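Local structure of TRAP dicarboxylate transporter-DctP subunit (Desulfovibrio desulfuricans subsp. desulfuricans, 4NHB) at residues Met36-Glu41 against Phe67-Leu72; Val30-Gly35 against Glu63-Pro68; Gly124-Leu129 against Gln321-Ser326; Pro101-Leu106 against Asp128-Gly133. The protein binds sn-glycerol-3-phosphate and, as the periplasmic solute-binding subunit of a TRAP transporter, probably delivers it to the membrane permease. One frame throughout, in Å; residues are numbered along the deposited sequence.

Contact 1 (Met36-Glu41 against Phe67-Leu72); sequences MKPEGE and FPNSQL. With G3P (sn-glycerol-3-phosphate), chain P.
M36-E41 and F67-L72 are irregular loops that leave two neighbouring parallel strands and come closest at K37 and N69, where the CA atoms lie 4.2 Å apart. M36 and K37 line the glycerol-3-phosphate pocket of this TRAP solute-binding protein, and 67-72 packs beside them. Residues 68-71 make a type I' turn and 38-41 a type II turn. The N69 N to K37 O hydrogen bond is 2.7 Å long but bent to 118°, and weak. CB of P68 also sits against K37 O, at 3.2 Å. CG of N69 is anti to its backbone N (chi1 -158°), and OD1 lies beside the ring nitrogen and CD of P38. A water joins the loops: it donates to M36 O and is hydrogen-bonded to S70 OG. OE2 of E39 approaches CG of P68 but is hydrogen-bonded to H48. K37 bends at chi2, then runs extended to its ammonium group. D215 pairs with this charge and F194 makes a cation-pi contact. M36 has its CG in the crowded position (chi1 64°) and brings CE to 3.6 Å from phosphate O4P. The same oxygen accepts a hydrogen bond from K37 NZ at 2.7 Å.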
loop_
_atom_site.group_PDB
_atom_site.type_symbol
_atom_site.label_atom_id
_atom_site.label_comp_id
_atom_site.label_asym_id
_atom_site.label_seq_id
_atom_site.Cartn_x
_atom_site.Cartn_y
_atom_site.Cartn_z
ATOM N N MET A 36 -3.963 6.049 6.979
ATOM C CA MET A 36 -2.592 6.415 7.313
ATOM C C MET A 36 -2.062 7.451 6.359
ATOM O O MET A 36 -0.902 7.863 6.495
ATOM C CB MET A 36 -1.665 5.176 7.293
ATOM C CG MET A 36 -1.542 4.535 5.929
ATOM S SD MET A 36 -0.343 3.135 5.910
ATOM C CE MET A 36 1.206 4.034 6.031
ATOM N N LYS A 37 -2.906 7.894 5.416
ATOM C CA LYS A 37 -2.444 8.786 4.350
ATOM C C LYS A 37 -3.155 10.146 4.354
ATOM O O LYS A 37 -4.266 10.296 4.872
ATOM C CB LYS A 37 -2.538 8.128 2.953
ATOM C CG LYS A 37 -1.746 6.845 2.757
ATOM C CD LYS A 37 -0.219 7.052 2.959
ATOM C CE LYS A 37 0.543 5.730 2.813
ATOM N NZ LYS A 37 2.032 5.930 2.746
ATOM N N PRO A 38 -2.489 11.172 3.820
ATOM C CA PRO A 38 -3.142 12.477 3.732
ATOM C C PRO A 38 -4.252 12.543 2.646
ATOM O O PRO A 38 -4.415 11.661 1.791
ATOM C CB PRO A 38 -1.989 13.420 3.423
ATOM C CG PRO A 38 -1.039 12.580 2.738
ATOM C CD PRO A 38 -1.109 11.213 3.326
ATOM N N GLU A 39 -5.033 13.607 2.717
ATOM C CA GLU A 39 -6.026 13.912 1.693
ATOM C C GLU A 39 -5.320 14.037 0.357
ATOM O O GLU A 39 -4.165 14.426 0.312
ATOM C CB GLU A 39 -6.740 15.209 2.036
ATOM C CG GLU A 39 -7.601 15.106 3.264
ATOM C CD GLU A 39 -8.872 14.317 3.008
ATOM O OE1 GLU A 39 -9.259 14.195 1.830
ATOM O OE2 GLU A 39 -9.464 13.802 3.973
ATOM N N GLY A 40 -6.021 13.638 -0.707
ATOM C CA GLY A 40 -5.546 13.679 -2.077
ATOM C C GLY A 40 -4.620 12.532 -2.427
ATOM O O GLY A 40 -4.090 12.492 -3.512
ATOM N N GLU A 41 -4.402 11.615 -1.493
ATOM C CA GLU A 41 -3.539 10.453 -1.744
ATOM C C GLU A 41 -4.473 9.276 -2.047
ATOM O O GLU A 41 -5.578 9.197 -1.495
ATOM C CB GLU A 41 -2.648 10.209 -0.524
ATOM C CG GLU A 41 -1.325 9.461 -0.787
ATOM C CD GLU A 41 -1.432 7.960 -0.558
ATOM O OE1 GLU A 41 -0.378 7.272 -0.483
ATOM O OE2 GLU A 41 -2.573 7.447 -0.543
ATOM N N PHE A 67 -11.206 8.805 8.919
ATOM C CA PHE A 67 -10.112 9.385 9.703
ATOM C C PHE A 67 -8.745 9.101 9.106
ATOM O O PHE A 67 -8.063 8.161 9.511
ATOM C CB PHE A 67 -10.140 8.815 11.116
ATOM C CG PHE A 67 -11.444 9.081 11.861
ATOM C CD1 PHE A 67 -12.525 8.227 11.729
ATOM C CD2 PHE A 67 -11.572 10.196 12.681
ATOM C CE1 PHE A 67 -13.685 8.476 12.393
ATOM C CE2 PHE A 67 -12.721 10.436 13.358
ATOM C CZ PHE A 67 -13.781 9.596 13.231
ATOM N N PRO A 68 -8.329 9.900 8.122
ATOM C CA PRO A 68 -7.065 9.601 7.449
ATOM C C PRO A 68 -5.846 10.102 8.185
ATOM O O PRO A 68 -5.932 10.645 9.285
ATOM C CB PRO A 68 -7.185 10.425 6.162
ATOM C CG PRO A 68 -7.900 11.593 6.589
ATOM C CD PRO A 68 -8.846 11.202 7.698
ATOM N N ASN A 69 -4.697 9.926 7.548
ATOM C CA ASN A 69 -3.452 10.534 8.011
ATOM C C ASN A 69 -3.139 10.188 9.493
ATOM O O ASN A 69 -2.707 11.032 10.293
ATOM C CB ASN A 69 -3.529 12.041 7.764
ATOM C CG ASN A 69 -2.162 12.673 7.692
ATOM O OD1 ASN A 69 -1.164 11.998 7.412
ATOM N ND2 ASN A 69 -2.095 13.953 8.010
ATOM N N SER A 70 -3.383 8.930 9.858
ATOM C CA SER A 70 -3.127 8.454 11.201
ATOM C C SER A 70 -3.854 9.266 12.301
ATOM O O SER A 70 -3.464 9.245 13.454
ATOM C CB SER A 70 -1.614 8.401 11.449
ATOM O OG SER A 70 -1.026 7.393 10.638
ATOM N N GLN A 71 -4.947 9.928 11.948
ATOM C CA GLN A 71 -5.793 10.613 12.946
ATOM C C GLN A 71 -6.281 9.752 14.110
ATOM O O GLN A 71 -6.507 10.273 15.198
ATOM C CB GLN A 71 -6.989 11.268 12.290
ATOM C CG GLN A 71 -6.697 12.646 11.740
ATOM C CD GLN A 71 -7.823 13.152 10.867
ATOM O OE1 GLN A 71 -8.994 12.838 11.091
ATOM N NE2 GLN A 71 -7.471 13.930 9.846
ATOM N N LEU A 72 -6.479 8.464 13.906
ATOM C CA LEU A 72 -6.899 7.595 15.027
ATOM C C LEU A 72 -5.764 6.708 15.430
ATOM O O LEU A 72 -5.971 5.570 15.855
ATOM C CB LEU A 72 -8.124 6.751 14.661
ATOM C CG LEU A 72 -9.414 7.577 14.519
ATOM C CD1 LEU A 72 -10.591 6.723 14.131
ATOM C CD2 LEU A 72 -9.686 8.296 15.820
HETATM O O1 G3P P . 1.736 -1.366 2.138
HETATM C C1 G3P P . 2.830 -1.008 2.930
HETATM C C2 G3P P . 3.187 0.466 2.698
HETATM O O2 G3P P . 2.076 1.261 3.011
HETATM C C3 G3P P . 4.376 0.850 3.593
HETATM O O1P G3P P . 5.063 1.907 3.004
HETATM O O4P G3P P . 3.339 3.618 3.171
HETATM O O2P G3P P . 5.004 3.355 5.077
HETATM O O3P G3P P . 5.739 4.363 2.919
HETATM P P G3P P . 4.766 3.398 3.588
HETATM O O HOH W 1 0.554 8.062 8.748
#

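Contact 2 (Val30-Gly35 against Glu63-Pro68); sequences VIKMAG and EVQVFP
Backbone hydrogen bonds carry most of this contact between parallel strands 30-34 and 63-67, whose directions differ by 22°. I31 N donates to E63 O at 2.8 Å, and I31 O receives Q65 N at 2.7 Å. M33 repeats the pattern, with its N on Q65 O and its O on F67 N. These four bonds run nearly along the C=O axes. The fifth, G35 N to F67 O at 2.9 Å, differs: its donor stands above the carbonyl plane as the strands end. CA-H...O contacts accompany them, as from V64 CA to I31 O at 3.3 Å.

Apolar contacts lie on the face of I31, M33, V64 and V66. M33 runs extended until chi3 turns its CE onto CG1 of V64, 3.8 Å away. M47 of helix 42-57 touches both M33 and V66. On the other face, K32 bends at chi2 and lies alongside Q65 and F67. Its CD meets F67 CE1 at 3.8 Å. V30 CG1 lies 3.6 Å from Q65 NE2, the side chains crossing obliquely. M33 O sits in plane at the F67 ring edge.

Helix 42-57 connects the two strands, giving the beta-alpha-beta crossover of the periplasmic binding protein fold.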
loop_
_atom_site.group_PDB
_atom_site.type_symbol
_atom_site.label_atom_id
_atom_site.label_comp_id
_atom_site.label_asym_id
_atom_site.label_seq_id
_atom_site.Cartn_x
_atom_site.Cartn_y
_atom_site.Cartn_z
ATOM N N VAL A 30 -23.343 4.303 11.946
ATOM C CA VAL A 30 -22.056 4.928 11.631
ATOM C C VAL A 30 -20.928 3.916 11.539
ATOM O O VAL A 30 -20.753 3.090 12.432
ATOM C CB VAL A 30 -21.668 5.989 12.647
ATOM C CG1 VAL A 30 -20.255 6.498 12.355
ATOM C CG2 VAL A 30 -22.664 7.136 12.601
ATOM N N ILE A 31 -20.190 3.972 10.428
ATOM C CA ILE A 31 -18.947 3.202 10.263
ATOM C C ILE A 31 -17.701 4.108 10.323
ATOM O O ILE A 31 -17.555 5.040 9.541
ATOM C CB ILE A 31 -18.952 2.430 8.918
ATOM C CG1 ILE A 31 -20.020 1.330 8.938
ATOM C CG2 ILE A 31 -17.591 1.841 8.624
ATOM C CD1 ILE A 31 -20.200 0.620 7.593
ATOM N N LYS A 32 -16.816 3.823 11.262
ATOM C CA LYS A 32 -15.601 4.592 11.433
ATOM C C LYS A 32 -14.495 3.834 10.739
ATOM O O LYS A 32 -14.339 2.641 10.952
ATOM C CB LYS A 32 -15.257 4.710 12.898
ATOM C CG LYS A 32 -16.421 5.091 13.812
ATOM C CD LYS A 32 -16.347 6.523 14.215
ATOM C CE LYS A 32 -17.604 6.958 14.968
ATOM N NZ LYS A 32 -17.358 7.147 16.420
ATOM N N MET A 33 -13.766 4.537 9.879
ATOM C CA MET A 33 -12.659 4.004 9.135
ATOM C C MET A 33 -11.426 4.852 9.346
ATOM O O MET A 33 -11.447 6.066 9.115
ATOM C CB MET A 33 -12.973 4.052 7.645
ATOM C CG MET A 33 -12.038 3.249 6.794
ATOM S SD MET A 33 -12.362 3.511 5.052
ATOM C CE MET A 33 -14.070 3.051 4.863
ATOM N N ALA A 34 -10.341 4.211 9.722
ATOM C CA ALA A 34 -9.080 4.916 9.886
ATOM C C ALA A 34 -8.137 4.579 8.759
ATOM O O ALA A 34 -8.185 3.491 8.191
ATOM C CB ALA A 34 -8.440 4.538 11.191
ATOM N N GLY A 35 -7.258 5.524 8.462
ATOM C CA GLY A 35 -6.179 5.311 7.519
ATOM C C GLY A 35 -4.936 6.070 7.889
ATOM O O GLY A 35 -4.873 6.679 8.961
ATOM N N GLU A 63 -23.656 5.646 7.236
ATOM C CA GLU A 63 -22.750 6.751 7.016
ATOM C C GLU A 63 -21.340 6.327 7.440
ATOM O O GLU A 63 -21.161 5.593 8.421
ATOM C CB GLU A 63 -23.200 7.971 7.807
ATOM C CG GLU A 63 -24.626 8.393 7.488
ATOM C CD GLU A 63 -25.058 9.627 8.253
ATOM O OE1 GLU A 63 -24.435 9.943 9.291
ATOM O OE2 GLU A 63 -26.027 10.283 7.813
ATOM N N VAL A 64 -20.348 6.795 6.689
ATOM C CA VAL A 64 -18.956 6.448 6.939
ATOM C C VAL A 64 -18.177 7.671 7.352
ATOM O O VAL A 64 -18.142 8.685 6.638
ATOM C CB VAL A 64 -18.323 5.866 5.682
ATOM C CG1 VAL A 64 -16.843 5.489 5.932
ATOM C CG2 VAL A 64 -19.127 4.673 5.216
ATOM N N GLN A 65 -17.515 7.580 8.492
ATOM C CA GLN A 65 -16.638 8.649 8.919
ATOM C C GLN A 65 -15.198 8.257 8.708
ATOM O O GLN A 65 -14.736 7.260 9.268
ATOM C CB GLN A 65 -16.873 8.990 10.396
ATOM C CG GLN A 65 -18.223 9.702 10.594
ATOM C CD GLN A 65 -18.596 9.907 12.053
ATOM O OE1 GLN A 65 -17.745 9.906 12.928
ATOM N NE2 GLN A 65 -19.884 10.058 12.312
ATOM N N VAL A 66 -14.487 9.086 7.951
ATOM C CA VAL A 66 -13.148 8.786 7.494
ATOM C C VAL A 66 -12.137 9.545 8.315
ATOM O O VAL A 66 -12.220 10.760 8.433
ATOM C CB VAL A 66 -12.995 9.148 6.011
ATOM C CG1 VAL A 66 -11.539 9.018 5.592
ATOM C CG2 VAL A 66 -13.928 8.264 5.194
ATOM N N PHE A 67 -11.206 8.805 8.919
ATOM C CA PHE A 67 -10.112 9.385 9.703
ATOM C C PHE A 67 -8.745 9.101 9.106
ATOM O O PHE A 67 -8.063 8.161 9.511
ATOM C CB PHE A 67 -10.140 8.815 11.116
ATOM C CG PHE A 67 -11.444 9.081 11.861
ATOM C CD1 PHE A 67 -12.525 8.227 11.729
ATOM C CD2 PHE A 67 -11.572 10.196 12.681
ATOM C CE1 PHE A 67 -13.685 8.476 12.393
ATOM C CE2 PHE A 67 -12.721 10.436 13.358
ATOM C CZ PHE A 67 -13.781 9.596 13.231
ATOM N N PRO A 68 -8.329 9.900 8.122
ATOM C CA PRO A 68 -7.065 9.601 7.449
ATOM C C PRO A 68 -5.846 10.102 8.185
ATOM O O PRO A 68 -5.932 10.645 9.285
ATOM C CB PRO A 68 -7.185 10.425 6.162
ATOM C CG PRO A 68 -7.900 11.593 6.589
ATOM C CD PRO A 68 -8.846 11.202 7.698
#

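Contact 3 (Gly124-Leu129 against Gln321-Ser326); sequences GKTFDL and QAILDS
S326 has OG in the crowded position between its backbone N and carbonyl carbon (chi1 62°), while T126 holds OG1 anti to its carbonyl carbon (chi1 -57°). These torsions set the two hydroxyls tip to tip. T126 OG1 donates to S326 OG at 3.0 Å. S326 OG in turn donates back to I323 O within its own helix, at 2.6 Å. That bond lies in the carbonyl plane and uses a lone pair. The relay fixes the S326 rotamer and satisfies a buried hydroxyl. S326 OG also presses on T126 CA, 3.3 Å away, where the helices come close.

Apolar groups flank the pair. L129 points toward the other helix, and its CD1 rests 3.6 Å from S326 OG and close to S326 CB. Its CB meets CG1 of I323 at 3.8 Å. The branch methyl CG2 of T126 reaches CG2 of I323 at 4.2 Å, the two side chains crossing at about a right angle. Nearby, Y330 touches T126 and holds K125 N through its hydroxyl.

The axes of 125-129 and 321-326 approach to 8.7 Å at 163°. This is a close antiparallel helix pair, joining the C-terminal helix 320-329 to helix 125-131, far along the chain.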
loop_
_atom_site.group_PDB
_atom_site.type_symbol
_atom_site.label_atom_id
_atom_site.label_comp_id
_atom_site.label_asym_id
_atom_site.label_seq_id
_atom_site.Cartn_x
_atom_site.Cartn_y
_atom_site.Cartn_z
ATOM N N GLY A 124 -7.963 -11.442 -9.204
ATOM C CA GLY A 124 -8.000 -12.812 -9.655
ATOM C C GLY A 124 -7.502 -13.736 -8.566
ATOM O O GLY A 124 -7.674 -13.479 -7.355
ATOM N N LYS A 125 -6.849 -14.799 -8.997
ATOM C CA LYS A 125 -6.526 -15.913 -8.127
ATOM C C LYS A 125 -5.402 -15.544 -7.141
ATOM O O LYS A 125 -5.303 -16.123 -6.068
ATOM C CB LYS A 125 -6.102 -17.120 -8.975
ATOM C CG LYS A 125 -5.977 -18.440 -8.207
ATOM C CD LYS A 125 -7.350 -19.019 -7.796
ATOM C CE LYS A 125 -7.221 -20.368 -7.056
ATOM N NZ LYS A 125 -6.174 -21.235 -7.661
ATOM N N THR A 126 -4.541 -14.606 -7.522
ATOM C CA THR A 126 -3.393 -14.266 -6.673
ATOM C C THR A 126 -3.881 -13.724 -5.314
ATOM O O THR A 126 -3.407 -14.128 -4.250
ATOM C CB THR A 126 -2.494 -13.234 -7.320
ATOM O OG1 THR A 126 -2.046 -13.705 -8.599
ATOM C CG2 THR A 126 -1.284 -12.980 -6.430
ATOM N N PHE A 127 -4.830 -12.795 -5.372
ATOM C CA PHE A 127 -5.431 -12.245 -4.165
ATOM C C PHE A 127 -6.130 -13.306 -3.341
ATOM O O PHE A 127 -6.034 -13.325 -2.117
ATOM C CB PHE A 127 -6.461 -11.191 -4.555
ATOM C CG PHE A 127 -7.171 -10.565 -3.377
ATOM C CD1 PHE A 127 -6.668 -9.437 -2.785
ATOM C CD2 PHE A 127 -8.368 -11.094 -2.892
ATOM C CE1 PHE A 127 -7.324 -8.858 -1.723
ATOM C CE2 PHE A 127 -9.013 -10.516 -1.817
ATOM C CZ PHE A 127 -8.498 -9.408 -1.244
ATOM N N ASP A 128 -6.880 -14.173 -4.013
ATOM C CA ASP A 128 -7.566 -15.259 -3.315
ATOM C C ASP A 128 -6.568 -16.136 -2.556
ATOM O O ASP A 128 -6.785 -16.432 -1.384
ATOM C CB ASP A 128 -8.361 -16.130 -4.294
ATOM C CG ASP A 128 -9.592 -15.431 -4.841
ATOM O OD1 ASP A 128 -9.881 -14.292 -4.437
ATOM O OD2 ASP A 128 -10.269 -16.026 -5.701
ATOM N N LEU A 129 -5.464 -16.515 -3.211
ATOM C CA LEU A 129 -4.468 -17.377 -2.566
ATOM C C LEU A 129 -3.844 -16.686 -1.360
ATOM O O LEU A 129 -3.656 -17.302 -0.330
ATOM C CB LEU A 129 -3.375 -17.810 -3.548
ATOM C CG LEU A 129 -3.865 -18.803 -4.604
ATOM C CD1 LEU A 129 -2.905 -18.885 -5.768
ATOM C CD2 LEU A 129 -4.014 -20.152 -3.929
ATOM N N GLN A 321 5.143 -20.544 -3.518
ATOM C CA GLN A 321 5.295 -20.897 -4.932
ATOM C C GLN A 321 3.998 -20.792 -5.710
ATOM O O GLN A 321 4.002 -20.401 -6.887
ATOM C CB GLN A 321 5.869 -22.301 -5.110
ATOM C CG GLN A 321 6.328 -22.562 -6.547
ATOM C CD GLN A 321 7.333 -21.527 -7.027
ATOM O OE1 GLN A 321 8.404 -21.369 -6.444
ATOM N NE2 GLN A 321 6.985 -20.803 -8.079
ATOM N N ALA A 322 2.883 -21.141 -5.082
ATOM C CA ALA A 322 1.612 -21.145 -5.785
ATOM C C ALA A 322 1.192 -19.706 -6.034
ATOM O O ALA A 322 0.670 -19.354 -7.095
ATOM C CB ALA A 322 0.547 -21.867 -4.966
ATOM N N ILE A 323 1.430 -18.875 -5.027
ATOM C CA ILE A 323 1.088 -17.483 -5.128
ATOM C C ILE A 323 1.868 -16.862 -6.274
ATOM O O ILE A 323 1.289 -16.195 -7.126
ATOM C CB ILE A 323 1.320 -16.755 -3.764
ATOM C CG1 ILE A 323 0.295 -17.266 -2.747
ATOM C CG2 ILE A 323 1.175 -15.210 -3.911
ATOM C CD1 ILE A 323 0.569 -16.862 -1.342
ATOM N N LEU A 324 3.182 -17.079 -6.294
ATOM C CA LEU A 324 4.038 -16.544 -7.340
ATOM C C LEU A 324 3.576 -17.046 -8.712
ATOM O O LEU A 324 3.466 -16.282 -9.683
ATOM C CB LEU A 324 5.488 -16.989 -7.092
ATOM C CG LEU A 324 6.177 -16.460 -5.831
ATOM C CD1 LEU A 324 7.518 -17.113 -5.655
ATOM C CD2 LEU A 324 6.337 -14.987 -5.927
ATOM N N ASP A 325 3.319 -18.344 -8.785
ATOM C CA ASP A 325 2.838 -18.965 -10.016
ATOM C C ASP A 325 1.555 -18.304 -10.529
ATOM O O ASP A 325 1.394 -18.123 -11.748
ATOM C CB ASP A 325 2.567 -20.462 -9.805
ATOM C CG ASP A 325 3.831 -21.306 -9.775
ATOM O OD1 ASP A 325 4.921 -20.834 -10.152
ATOM O OD2 ASP A 325 3.720 -22.471 -9.364
ATOM N N SER A 326 0.621 -17.986 -9.625
ATOM C CA SER A 326 -0.642 -17.376 -10.047
ATOM C C SER A 326 -0.394 -15.994 -10.627
ATOM O O SER A 326 -1.026 -15.609 -11.617
ATOM C CB SER A 326 -1.680 -17.298 -8.919
ATOM O OG SER A 326 -1.243 -16.499 -7.821
#

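Contact 4 (Pro101-Leu106 against Asp128-Gly133); sequences PAMAML and DLINEG
I130 is the side chain that carries this contact, reaching from the last turn of helix 125-131 into the helically turned segment P101-L106, which becomes 3-10 at M105-L106. Its CB points toward that segment and forks there. CG2, anti to the backbone N, lies 3.7 Å from M103 SD and equally near A102 O. CG of L106 is its next neighbour. CG1, anti to the carbonyl carbon (chi1 -81°), passes A102 O at 3.9 Å. Chi2 (157°) then extends the chain to CD1 at the tip. CD1 lies against the backbone where M105 meets L106, 3.9 Å from L106 N. CD2 of L106 approaches the same methyl at 4.0 Å, and CB of M105 is slightly farther.

A102 answers from the other segment, with its CB 3.6 Å from I130 O. That carbonyl accepts a hydrogen bond from NE2 of H100. M103 bends at chi2 and chi3, which carries its end toward the helix. Its CE comes 3.5 Å from ND2 of N131, whose amide is hydrogen-bonded to T142. No hydrogen bond joins the two segments.

Segment 101-106 is held by its own backbone bonds, such as M105 N to A102 O. L106, which I130 touches, has its side chain near those of T94 and E107, both ligand-binding residues. I323 of helix 320-329 also packs on I130. The contact is thus a buried apolar junction, with an isoleucine wedged against a helical turn beside the ligand site, the L106 side chain lying about 7 Å from the bound glycerol-3-phosphate.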
loop_
_atom_site.group_PDB
_atom_site.type_symbol
_atom_site.label_atom_id
_atom_site.label_comp_id
_atom_site.label_asym_id
_atom_site.label_seq_id
_atom_site.Cartn_x
_atom_site.Cartn_y
_atom_site.Cartn_z
ATOM N N PRO A 101 1.609 -13.889 7.197
ATOM C CA PRO A 101 2.763 -13.643 6.329
ATOM C C PRO A 101 2.442 -13.501 4.842
ATOM O O PRO A 101 3.126 -12.725 4.189
ATOM C CB PRO A 101 3.656 -14.851 6.612
ATOM C CG PRO A 101 3.397 -15.120 8.087
ATOM C CD PRO A 101 1.951 -14.773 8.330
ATOM N N ALA A 102 1.446 -14.203 4.323
ATOM C CA ALA A 102 1.209 -14.191 2.899
ATOM C C ALA A 102 0.818 -12.775 2.433
ATOM O O ALA A 102 1.090 -12.405 1.277
ATOM C CB ALA A 102 0.127 -15.191 2.501
ATOM N N MET A 103 0.219 -11.990 3.331
ATOM C CA MET A 103 -0.181 -10.605 2.978
ATOM C C MET A 103 0.996 -9.809 2.455
ATOM O O MET A 103 0.824 -8.905 1.619
ATOM C CB MET A 103 -0.813 -9.900 4.165
ATOM C CG MET A 103 -2.048 -10.560 4.708
ATOM S SD MET A 103 -3.333 -10.749 3.479
ATOM C CE MET A 103 -4.496 -9.460 3.881
ATOM N N ALA A 104 2.197 -10.121 2.948
ATOM C CA ALA A 104 3.410 -9.460 2.448
ATOM C C ALA A 104 3.526 -9.600 0.946
ATOM O O ALA A 104 4.018 -8.709 0.278
ATOM C CB ALA A 104 4.656 -10.028 3.108
ATOM N N MET A 105 3.077 -10.729 0.416
ATOM C CA MET A 105 3.222 -10.996 -1.011
ATOM C C MET A 105 2.359 -10.119 -1.936
ATOM O O MET A 105 2.587 -10.129 -3.139
ATOM C CB MET A 105 2.998 -12.480 -1.289
ATOM C CG MET A 105 4.028 -13.359 -0.570
ATOM S SD MET A 105 4.073 -15.084 -1.130
ATOM C CE MET A 105 5.080 -14.923 -2.561
ATOM N N LEU A 106 1.422 -9.358 -1.365
ATOM C CA LEU A 106 0.704 -8.314 -2.104
ATOM C C LEU A 106 1.705 -7.335 -2.725
ATOM O O LEU A 106 1.439 -6.753 -3.773
ATOM C CB LEU A 106 -0.293 -7.572 -1.201
ATOM C CG LEU A 106 -1.545 -8.381 -0.752
ATOM C CD1 LEU A 106 -2.343 -7.743 0.413
ATOM C CD2 LEU A 106 -2.477 -8.604 -1.895
ATOM N N ASP A 128 -6.880 -14.173 -4.013
ATOM C CA ASP A 128 -7.566 -15.259 -3.315
ATOM C C ASP A 128 -6.568 -16.136 -2.556
ATOM O O ASP A 128 -6.785 -16.432 -1.384
ATOM C CB ASP A 128 -8.361 -16.130 -4.294
ATOM C CG ASP A 128 -9.592 -15.431 -4.841
ATOM O OD1 ASP A 128 -9.881 -14.292 -4.437
ATOM O OD2 ASP A 128 -10.269 -16.026 -5.701
ATOM N N LEU A 129 -5.464 -16.515 -3.211
ATOM C CA LEU A 129 -4.468 -17.377 -2.566
ATOM C C LEU A 129 -3.844 -16.686 -1.360
ATOM O O LEU A 129 -3.656 -17.302 -0.330
ATOM C CB LEU A 129 -3.375 -17.810 -3.548
ATOM C CG LEU A 129 -3.865 -18.803 -4.604
ATOM C CD1 LEU A 129 -2.905 -18.885 -5.768
ATOM C CD2 LEU A 129 -4.014 -20.152 -3.929
ATOM N N ILE A 130 -3.559 -15.395 -1.492
ATOM C CA ILE A 130 -2.907 -14.642 -0.432
ATOM C C ILE A 130 -3.833 -14.477 0.771
ATOM O O ILE A 130 -3.390 -14.501 1.904
ATOM C CB ILE A 130 -2.479 -13.228 -0.941
ATOM C CG1 ILE A 130 -1.166 -13.327 -1.723
ATOM C CG2 ILE A 130 -2.423 -12.293 0.229
ATOM C CD1 ILE A 130 -0.898 -12.170 -2.742
ATOM N N ASN A 131 -5.123 -14.294 0.492
ATOM C CA ASN A 131 -6.118 -14.012 1.491
ATOM C C ASN A 131 -6.716 -15.228 2.165
ATOM O O ASN A 131 -7.374 -15.097 3.202
ATOM C CB ASN A 131 -7.218 -13.179 0.860
ATOM C CG ASN A 131 -7.867 -12.244 1.842
ATOM O OD1 ASN A 131 -9.068 -12.364 2.119
ATOM N ND2 ASN A 131 -7.084 -11.313 2.399
ATOM N N GLU A 132 -6.502 -16.412 1.592
ATOM C CA GLU A 132 -6.987 -17.634 2.228
ATOM C C GLU A 132 -6.480 -17.752 3.647
ATOM O O GLU A 132 -5.277 -17.788 3.872
ATOM C CB GLU A 132 -6.534 -18.885 1.458
ATOM C CG GLU A 132 -7.627 -19.518 0.663
ATOM C CD GLU A 132 -8.798 -19.886 1.529
ATOM O OE1 GLU A 132 -8.567 -20.250 2.708
ATOM O OE2 GLU A 132 -9.942 -19.791 1.037
ATOM N N GLY A 133 -7.390 -17.868 4.600
ATOM C CA GLY A 133 -6.979 -18.067 5.979
ATOM C C GLY A 133 -6.733 -16.779 6.755
ATOM O O GLY A 133 -6.616 -16.804 7.967
#

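How the contacts relate
Contacts 1 and 2 form one unit and contacts 3 and 4 another. The first two have centres 10 Å apart and share F67 and P68. Contact 2 pairs the strands, and contact 1 joins the loops at their C-terminal ends. S70 N to G35 O, probably a hydrogen bond, links them. Contacts 3 and 4 have centres 8 Å apart and share D128 and L129 of helix 125-131. I323 and L324 of contact 3 pack on M105 of contact 4. The pairs of contacts are in series along the chain, with centres 25 to 31 Å apart. Contacts 1 and 4 lie on opposite sides of the chain's centre, one supplying ligand-binding K37, the other adjoining T94 and E107.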